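Local coordinates for APL1 (Anopheles gambiae, PDB 3O6N), which probably acts with the leucine-rich repeat protein LRIM1 in a heterodimeric complex that regulates complement-like immunity in the mosquito, at residues Gln314-Phe317 / Asp318-Asn322; His266-Val269 / Lys270-Arg273; Leu277-Ser280 / Asn281-Leu284; Trp351-Asn354 / Ser355-Leu359. All coordinates share one frame; numbering follows the deposited sequence.

Interaction 1: Gln314-Phe317 / Asp318-Asn322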
# COMPACT_ATOMS: atom_id res chain seq x y z
N GLN A 314 5.11 12.99 29.37
CA GLN A 314 3.79 12.94 30.01
C GLN A 314 2.69 13.73 29.29
O GLN A 314 1.60 13.21 29.07
CB GLN A 314 3.88 13.39 31.47
CG GLN A 314 2.54 13.34 32.19
CD GLN A 314 2.66 13.65 33.67
OE1 GLN A 314 3.76 13.86 34.19
NE2 GLN A 314 1.52 13.68 34.35
N PRO A 315 2.96 15.00 28.94
CA PRO A 315 1.91 15.81 28.30
C PRO A 315 1.42 15.21 26.98
O PRO A 315 0.25 15.39 26.64
CB PRO A 315 2.60 17.17 28.06
CG PRO A 315 4.06 16.90 28.19
CD PRO A 315 4.18 15.79 29.19
N GLN A 316 2.29 14.53 26.26
CA GLN A 316 1.88 13.85 25.03
C GLN A 316 1.09 12.58 25.37
O GLN A 316 0.03 12.33 24.80
CB GLN A 316 3.09 13.49 24.17
CG GLN A 316 2.74 12.78 22.87
CD GLN A 316 1.98 13.67 21.90
OE1 GLN A 316 2.57 14.31 21.04
NE2 GLN A 316 0.66 13.71 22.04
N PHE A 317 1.62 11.80 26.31
CA PHE A 317 0.99 10.54 26.71
C PHE A 317 -0.41 10.75 27.30
O PHE A 317 -1.31 9.94 27.08
CB PHE A 317 1.85 9.81 27.75
CG PHE A 317 3.19 9.36 27.23
CD1 PHE A 317 3.41 9.17 25.88
CD2 PHE A 317 4.23 9.11 28.11
CE1 PHE A 317 4.64 8.75 25.41
CE2 PHE A 317 5.47 8.69 27.65
CZ PHE A 317 5.67 8.51 26.30
N ASP A 318 -0.57 11.83 28.06
CA ASP A 318 -1.82 12.12 28.77
C ASP A 318 -3.02 12.25 27.83
O ASP A 318 -4.16 12.06 28.26
CB ASP A 318 -1.70 13.41 29.59
CG ASP A 318 -1.05 13.19 30.94
OD1 ASP A 318 -1.02 12.04 31.42
OD2 ASP A 318 -0.59 14.18 31.54
N ARG A 319 -2.76 12.60 26.58
CA ARG A 319 -3.82 12.87 25.60
C ARG A 319 -4.13 11.67 24.71
O ARG A 319 -5.07 11.71 23.92
CB ARG A 319 -3.42 14.03 24.70
CG ARG A 319 -2.93 15.27 25.42
CD ARG A 319 -2.53 16.33 24.40
NE ARG A 319 -3.64 16.65 23.51
CZ ARG A 319 -4.51 17.63 23.72
NH1 ARG A 319 -4.39 18.39 24.79
NH2 ARG A 319 -5.49 17.85 22.85
N LEU A 320 -3.34 10.61 24.82
CA LEU A 320 -3.50 9.46 23.93
C LEU A 320 -4.63 8.53 24.36
O LEU A 320 -5.07 8.55 25.51
CB LEU A 320 -2.19 8.66 23.85
CG LEU A 320 -0.98 9.41 23.29
CD1 LEU A 320 0.27 8.55 23.46
CD2 LEU A 320 -1.22 9.75 21.82
N GLU A 321 -5.09 7.71 23.42
CA GLU A 321 -6.03 6.64 23.74
C GLU A 321 -5.28 5.32 23.77
O GLU A 321 -5.60 4.44 24.56
CB GLU A 321 -7.17 6.61 22.73
CG GLU A 321 -8.10 7.81 22.82
CD GLU A 321 -9.14 7.85 21.71
OE1 GLU A 321 -9.25 6.84 20.98
OE2 GLU A 321 -9.83 8.88 21.58
N ASN A 322 -4.28 5.18 22.90
CA ASN A 322 -3.47 3.97 22.83
C ASN A 322 -1.98 4.29 22.87
O ASN A 322 -1.49 5.05 22.04
CB ASN A 322 -3.75 3.17 21.56
CG ASN A 322 -5.21 2.79 21.41
OD1 ASN A 322 -6.10 3.61 21.62
ND2 ASN A 322 -5.45 1.55 21.03
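A single helical turn, Gln314-Phe317, runs into a type I beta turn from Phe317 to Leu320; Asp318 N gives a 2.8 Å hydrogen bond to Gln314 O, and Leu320 N one of 3.1 Å to Phe317 O. Arg319 N adds a weak bond to Gln316 O (3.3 Å). Pro315 suits the first turn of a helix, where no backbone N-H is required of it. The side chain of Gln314 is extended, its CG anti to the backbone N (chi1 -179°), and this brings CG to 3.3 Å from Asp318 OD2. The amide and carboxylate planes stand almost perpendicular, 82° apart, and both groups turn to a common partner: Ser336 OG is hydrogen-bonded to Asp318 OD2 and more weakly to Gln314 NE2. On another side of the turn, Phe317 and Leu320 run alongside each other in the same direction. Leu320 CD1 meets the edge of the ring near its plane, 4.0 Å from Phe317 CD1, as befits two buried apolar residues three positions apart. Arg319, more exposed, lays its CG 3.4 Å from Pro315 O, then bends so that NH2 binds Pro295 O; Gln316 OE1 takes Ile294 N. Phe317 and Leu320 both rest on Leu300 of strand 299-301, while Thr340 OG1 bonds to the carbonyls of Asp318 and Leu320, so the turn is held between adjoining coils as the chain approaches strand 322-324.

Interaction 2: His266-Val269 / Lys270-Arg273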
# COMPACT_ATOMS: atom_id res chain seq x y z
N HIS A 266 9.91 18.48 16.40
CA HIS A 266 10.09 19.46 15.32
C HIS A 266 9.38 19.12 14.00
O HIS A 266 8.67 19.95 13.45
CB HIS A 266 11.57 19.76 15.09
CG HIS A 266 12.25 20.37 16.27
ND1 HIS A 266 12.99 19.62 17.17
CD2 HIS A 266 12.28 21.64 16.73
CE1 HIS A 266 13.46 20.42 18.12
NE2 HIS A 266 13.04 21.65 17.87
N PRO A 267 9.56 17.89 13.50
CA PRO A 267 8.97 17.53 12.20
C PRO A 267 7.44 17.48 12.22
O PRO A 267 6.83 17.43 11.15
CB PRO A 267 9.52 16.13 11.94
CG PRO A 267 10.74 16.02 12.79
CD PRO A 267 10.42 16.81 14.02
N PHE A 268 6.84 17.50 13.41
CA PHE A 268 5.39 17.32 13.54
C PHE A 268 4.63 18.61 13.84
O PHE A 268 3.41 18.59 13.96
CB PHE A 268 5.09 16.28 14.64
CG PHE A 268 5.71 14.93 14.39
CD1 PHE A 268 5.04 13.98 13.64
CD2 PHE A 268 6.96 14.61 14.89
CE1 PHE A 268 5.60 12.74 13.39
CE2 PHE A 268 7.53 13.37 14.65
CZ PHE A 268 6.84 12.43 13.90
N VAL A 269 5.34 19.73 13.97
CA VAL A 269 4.71 20.97 14.41
C VAL A 269 3.65 21.50 13.45
O VAL A 269 2.82 22.32 13.84
CB VAL A 269 5.75 22.09 14.68
CG1 VAL A 269 6.75 21.65 15.74
CG2 VAL A 269 6.46 22.47 13.39
N LYS A 270 3.69 21.05 12.20
CA LYS A 270 2.74 21.52 11.20
C LYS A 270 1.58 20.55 11.02
O LYS A 270 0.69 20.79 10.20
CB LYS A 270 3.44 21.75 9.85
CG LYS A 270 4.55 22.77 9.89
CD LYS A 270 4.08 24.08 10.48
CE LYS A 270 5.21 25.11 10.51
NZ LYS A 270 4.94 26.23 11.46
N MET A 271 1.60 19.45 11.77
CA MET A 271 0.54 18.46 11.70
C MET A 271 -0.76 19.04 12.25
O MET A 271 -0.83 19.42 13.41
CB MET A 271 0.92 17.20 12.48
CG MET A 271 2.19 16.52 12.00
SD MET A 271 1.93 15.59 10.48
CE MET A 271 3.57 14.95 10.15
N GLN A 272 -1.79 19.08 11.41
CA GLN A 272 -3.07 19.65 11.82
C GLN A 272 -4.03 18.60 12.38
O GLN A 272 -4.94 18.93 13.13
CB GLN A 272 -3.73 20.34 10.62
CG GLN A 272 -2.97 21.54 10.10
CD GLN A 272 -3.36 21.88 8.67
OE1 GLN A 272 -2.65 21.53 7.73
NE2 GLN A 272 -4.48 22.56 8.50
N ARG A 273 -3.84 17.34 12.00
CA ARG A 273 -4.82 16.31 12.34
C ARG A 273 -4.25 14.90 12.48
O ARG A 273 -4.99 13.93 12.40
CB ARG A 273 -5.95 16.31 11.31
CG ARG A 273 -5.45 16.18 9.89
CD ARG A 273 -6.59 16.04 8.90
NE ARG A 273 -6.08 15.90 7.54
CZ ARG A 273 -6.78 15.44 6.51
NH1 ARG A 273 -8.05 15.06 6.69
NH2 ARG A 273 -6.23 15.35 5.32
O HOH W 1 4.74 18.89 10.84
O HOH W 2 0.79 19.04 15.77
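Pro267 O lies 4.2 Å from Met271 CE and is bridged by a water to Lys270 N: the water donates to Pro267 O at 2.6 Å and accepts from Lys270 N at 2.8 Å. The proline ring fits the short 3-10 segment 266-268, where its rigid phi agrees with the tight winding of the chain. Next comes Phe268, the first residue of a type I beta turn, with Val269 and Lys270 at the corners and Met271 at the end. Its O receives Met271 N in a fairly straight bond of 3.0 Å and also accepts from a second water, which donates to Met271 O as well at 2.9 Å. The side chain of Phe268 crosses that of Met271 at a slant. In Met271, chi1 (-59°) sets CG 3.9 Å from Phe268 CB, and the bend at chi2 (-76°) carries CE back to 3.9 Å from Phe268 CD1. A flexible thioether chain can follow the ring in this way, and both residues are buried. Val269 points elsewhere, resting on Gln292; its CG2 also lies 4.0 Å from CG of Lys270. The bend of Lys270 at chi2 keeps the first part of its aliphatic chain close to Val269, as suits a long, exposed residue on a turn. The spacing of Phe268 and Met271 matches the phenylalanine and the leucine three positions later in the consensus of many leucine-rich repeats: apolar residues turned inward from the convex side of the solenoid, here on the way from strand 262-264 to strand 276-278.

Interaction 3: Leu277-Ser280 / Asn281-Leu284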
# COMPACT_ATOMS: atom_id res chain seq x y z
N LEU A 277 0.43 7.33 14.89
CA LEU A 277 1.86 7.37 14.60
C LEU A 277 2.50 6.07 15.06
O LEU A 277 2.61 5.82 16.27
CB LEU A 277 2.50 8.56 15.33
CG LEU A 277 4.02 8.77 15.24
CD1 LEU A 277 4.47 8.88 13.79
CD2 LEU A 277 4.43 10.01 16.02
N TYR A 278 2.90 5.24 14.11
CA TYR A 278 3.52 3.96 14.42
C TYR A 278 5.02 4.02 14.20
O TYR A 278 5.48 4.37 13.12
CB TYR A 278 2.89 2.84 13.58
CG TYR A 278 1.38 2.74 13.71
CD1 TYR A 278 0.80 2.05 14.77
CD2 TYR A 278 0.55 3.32 12.76
CE1 TYR A 278 -0.59 1.95 14.88
CE2 TYR A 278 -0.83 3.22 12.87
CZ TYR A 278 -1.39 2.54 13.93
OH TYR A 278 -2.76 2.45 14.03
N ILE A 279 5.78 3.69 15.24
CA ILE A 279 7.23 3.73 15.15
C ILE A 279 7.86 2.51 15.84
O ILE A 279 8.93 2.61 16.44
CB ILE A 279 7.81 5.02 15.81
CG1 ILE A 279 6.79 6.16 15.75
CG2 ILE A 279 9.11 5.43 15.13
CD1 ILE A 279 7.33 7.51 16.20
N SER A 280 7.19 1.36 15.78
CA SER A 280 7.72 0.19 16.46
C SER A 280 8.93 -0.35 15.71
O SER A 280 9.11 -0.05 14.53
CB SER A 280 6.66 -0.91 16.59
OG SER A 280 6.55 -1.65 15.37
N ASN A 281 9.75 -1.13 16.40
CA ASN A 281 10.82 -1.85 15.73
C ASN A 281 11.78 -0.95 14.95
O ASN A 281 12.17 -1.25 13.83
CB ASN A 281 10.24 -2.95 14.82
CG ASN A 281 9.57 -4.07 15.61
OD1 ASN A 281 10.22 -5.05 15.98
ND2 ASN A 281 8.28 -3.93 15.87
N ASN A 282 12.15 0.17 15.57
CA ASN A 282 13.23 0.99 15.06
C ASN A 282 14.40 0.84 16.02
O ASN A 282 14.58 -0.22 16.62
CB ASN A 282 12.79 2.45 14.92
CG ASN A 282 12.06 2.71 13.61
OD1 ASN A 282 12.64 3.22 12.66
ND2 ASN A 282 10.78 2.34 13.55
N ARG A 283 15.19 1.89 16.17
CA ARG A 283 16.30 1.85 17.12
C ARG A 283 16.28 3.09 18.00
O ARG A 283 17.32 3.66 18.31
CB ARG A 283 17.63 1.74 16.38
CG ARG A 283 17.70 0.57 15.41
CD ARG A 283 19.14 0.25 15.02
NE ARG A 283 19.80 1.39 14.39
CZ ARG A 283 20.10 1.46 13.10
NH1 ARG A 283 19.80 0.46 12.29
NH2 ARG A 283 20.71 2.54 12.62
N LEU A 284 15.08 3.48 18.43
CA LEU A 284 14.92 4.72 19.17
C LEU A 284 15.59 4.66 20.53
O LEU A 284 15.38 3.73 21.30
CB LEU A 284 13.44 5.06 19.36
CG LEU A 284 12.58 5.16 18.11
CD1 LEU A 284 11.18 5.60 18.51
CD2 LEU A 284 13.20 6.13 17.11
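Two asparagine amides shape the bend after strand 276-278: Ser280 holds the amide of Asn281, while that of Asn282 reaches back to the carbonyls of Ile279 and Ser280. The amide of Asn281 takes Ser280 OG almost exactly in its plane, with ND2 2.9 Å from OG and an N-H...O angle of 164°. Ser280 OG stands between its own backbone N and carbonyl carbon (chi1 81°), and from there it meets the N-H of the neighbouring amide. Asn281 itself has a left-handed backbone (phi 57°), a conformation that asparagine adopts more readily than most residues. The ND2 of Asn282 gives weak bonds to Ser280 O at 3.1 Å and to Ile279 O at 3.4 Å. Its stronger partners belong to the previous coil, where OD1 accepts from Leu260 N and ND2 donates to Leu255 O. Beneath the bend, Ile279 and Leu284 cross at about a right angle, CG2 of Ile279 lying 4.0 Å from CD1 of Leu284, and both branched chains pack on Ile263 of strand 262-264. The same CG2 passes 3.9 Å from Asn282 ND2, putting apolar groups right beside the buried amide. Asn305 of the following coil repeats the pattern, donating to Ile279 O and accepting from Leu284 N, so these side chains form the asparagine ladder of a leucine-rich repeat solenoid. Chemically, one buried amide acts as donor and acceptor at once: Asn282 supplies hydrogen bonds that the bent backbone cannot make with itself, and several acceptors share its ND2, consistent with the weakness of its two local bonds.

Interaction 4: Trp351-Asn354 / Ser355-Leu359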
# COMPACT_ATOMS: atom_id res chain seq x y z
N TRP A 351 11.54 -1.37 34.72
CA TRP A 351 10.83 -0.47 35.62
C TRP A 351 11.47 -0.25 36.99
O TRP A 351 12.01 -1.17 37.59
CB TRP A 351 9.39 -0.96 35.84
CG TRP A 351 8.60 -1.03 34.58
CD1 TRP A 351 8.15 -2.15 33.95
CD2 TRP A 351 8.17 0.08 33.77
NE1 TRP A 351 7.46 -1.82 32.81
CE2 TRP A 351 7.46 -0.46 32.68
CE3 TRP A 351 8.31 1.47 33.88
CZ2 TRP A 351 6.89 0.35 31.69
CZ3 TRP A 351 7.75 2.27 32.89
CH2 TRP A 351 7.05 1.71 31.82
N ASP A 352 11.38 0.99 37.46
CA ASP A 352 11.60 1.31 38.86
C ASP A 352 10.29 1.01 39.58
O ASP A 352 9.22 1.42 39.13
CB ASP A 352 11.96 2.78 39.01
CG ASP A 352 11.92 3.25 40.45
OD1 ASP A 352 12.88 2.93 41.19
OD2 ASP A 352 10.94 3.92 40.84
N CYS A 353 10.36 0.29 40.70
CA CYS A 353 9.15 -0.12 41.40
C CYS A 353 8.29 1.05 41.87
O CYS A 353 7.07 1.01 41.74
CB CYS A 353 9.49 -1.03 42.59
SG CYS A 353 10.15 -2.63 42.11
N ASN A 354 8.92 2.08 42.43
CA ASN A 354 8.18 3.24 42.90
C ASN A 354 7.37 3.89 41.79
O ASN A 354 6.24 4.33 42.00
CB ASN A 354 9.13 4.27 43.53
CG ASN A 354 9.63 3.84 44.89
OD1 ASN A 354 10.83 3.80 45.14
ND2 ASN A 354 8.70 3.52 45.79
N SER A 355 7.95 3.95 40.60
CA SER A 355 7.25 4.52 39.45
C SER A 355 6.00 3.72 39.11
O SER A 355 4.95 4.29 38.81
CB SER A 355 8.18 4.62 38.24
OG SER A 355 7.56 5.36 37.20
N LEU A 356 6.10 2.39 39.16
CA LEU A 356 4.95 1.53 38.89
C LEU A 356 3.85 1.69 39.94
O LEU A 356 2.67 1.69 39.60
CB LEU A 356 5.38 0.07 38.79
CG LEU A 356 6.15 -0.32 37.53
CD1 LEU A 356 6.45 -1.82 37.56
CD2 LEU A 356 5.37 0.06 36.27
N ARG A 357 4.23 1.82 41.21
CA ARG A 357 3.23 2.02 42.25
C ARG A 357 2.46 3.32 42.03
O ARG A 357 1.24 3.35 42.15
CB ARG A 357 3.86 2.00 43.65
CG ARG A 357 4.28 0.61 44.08
CD ARG A 357 4.86 0.60 45.48
NE ARG A 357 5.82 -0.49 45.59
CZ ARG A 357 7.14 -0.32 45.63
NH1 ARG A 357 7.66 0.90 45.61
NH2 ARG A 357 7.93 -1.38 45.71
N ALA A 358 3.18 4.38 41.69
CA ALA A 358 2.54 5.66 41.40
C ALA A 358 1.67 5.55 40.16
O ALA A 358 0.53 6.03 40.13
CB ALA A 358 3.59 6.75 41.21
N LEU A 359 2.19 4.89 39.13
CA LEU A 359 1.48 4.76 37.86
C LEU A 359 0.10 4.15 38.08
O LEU A 359 -0.90 4.69 37.61
CB LEU A 359 2.27 3.90 36.89
CG LEU A 359 1.68 3.76 35.49
CD1 LEU A 359 1.61 5.12 34.80
CD2 LEU A 359 2.49 2.78 34.66
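Leu356 stands across Trp351 at about a right angle. Its CD2 lies over one face of the indole in a CH-pi contact, 3.9 Å from the centroid of the five-membered ring and 20° off the normal, while CD1 reaches 3.5 Å from Trp351 CB. The large flat ring thus gives the branched leucine a broad apolar floor, and Trp351 NE1 is satisfied by Leu346 O. Asp352 is the N-cap of helix 353-359. A chi1 of 168° swings its carboxylate beside its own carbonyl carbon, where OD2 accepts Ser355 N at 3.0 Å on the anti side, the donor tilted out of the carboxylate plane; the backbone O of Asp352 accepts Leu356 N. This capped helix, joined by the Cys353-Cys387 disulfide to strand 385-388, is characteristic of the cysteine-rich cap that closes the C-terminal end of many extracellular leucine-rich repeat domains. One turn on, Arg357 extends back past Cys353: NH2 is 3.5 Å from Cys353 CB, and Cys353 O lies over the rim of one guanidinium face. The amide of Asn354 is turned 70° from the guanidinium plane, with its CG at the edge. Salt bridges from NE to Glu382 and from NH2 to Glu389 fix how the guanidinium is turned.

In the fold
Along the chain the order is interaction 2, interaction 3, interaction 1 and interaction 4, all in the C-terminal part of the solenoid. Interactions 2 and 3, with centres about 18 Å apart, touch where Phe268 CE1 packs 4.0 Å from Leu277 CD2, joining the loop before strand 276-278 to that strand. Interaction 1 lies further along, its centre about 16 Å from that of interaction 2 and about 17 Å from that of interaction 3; strand 299-301 packs against both 277-280 and the turn 317-320. These three thus tie neighbouring coils together, whereas interaction 4, about 32 Å from interaction 2 between centres, closes the end of the solenoid beyond strand 343-345.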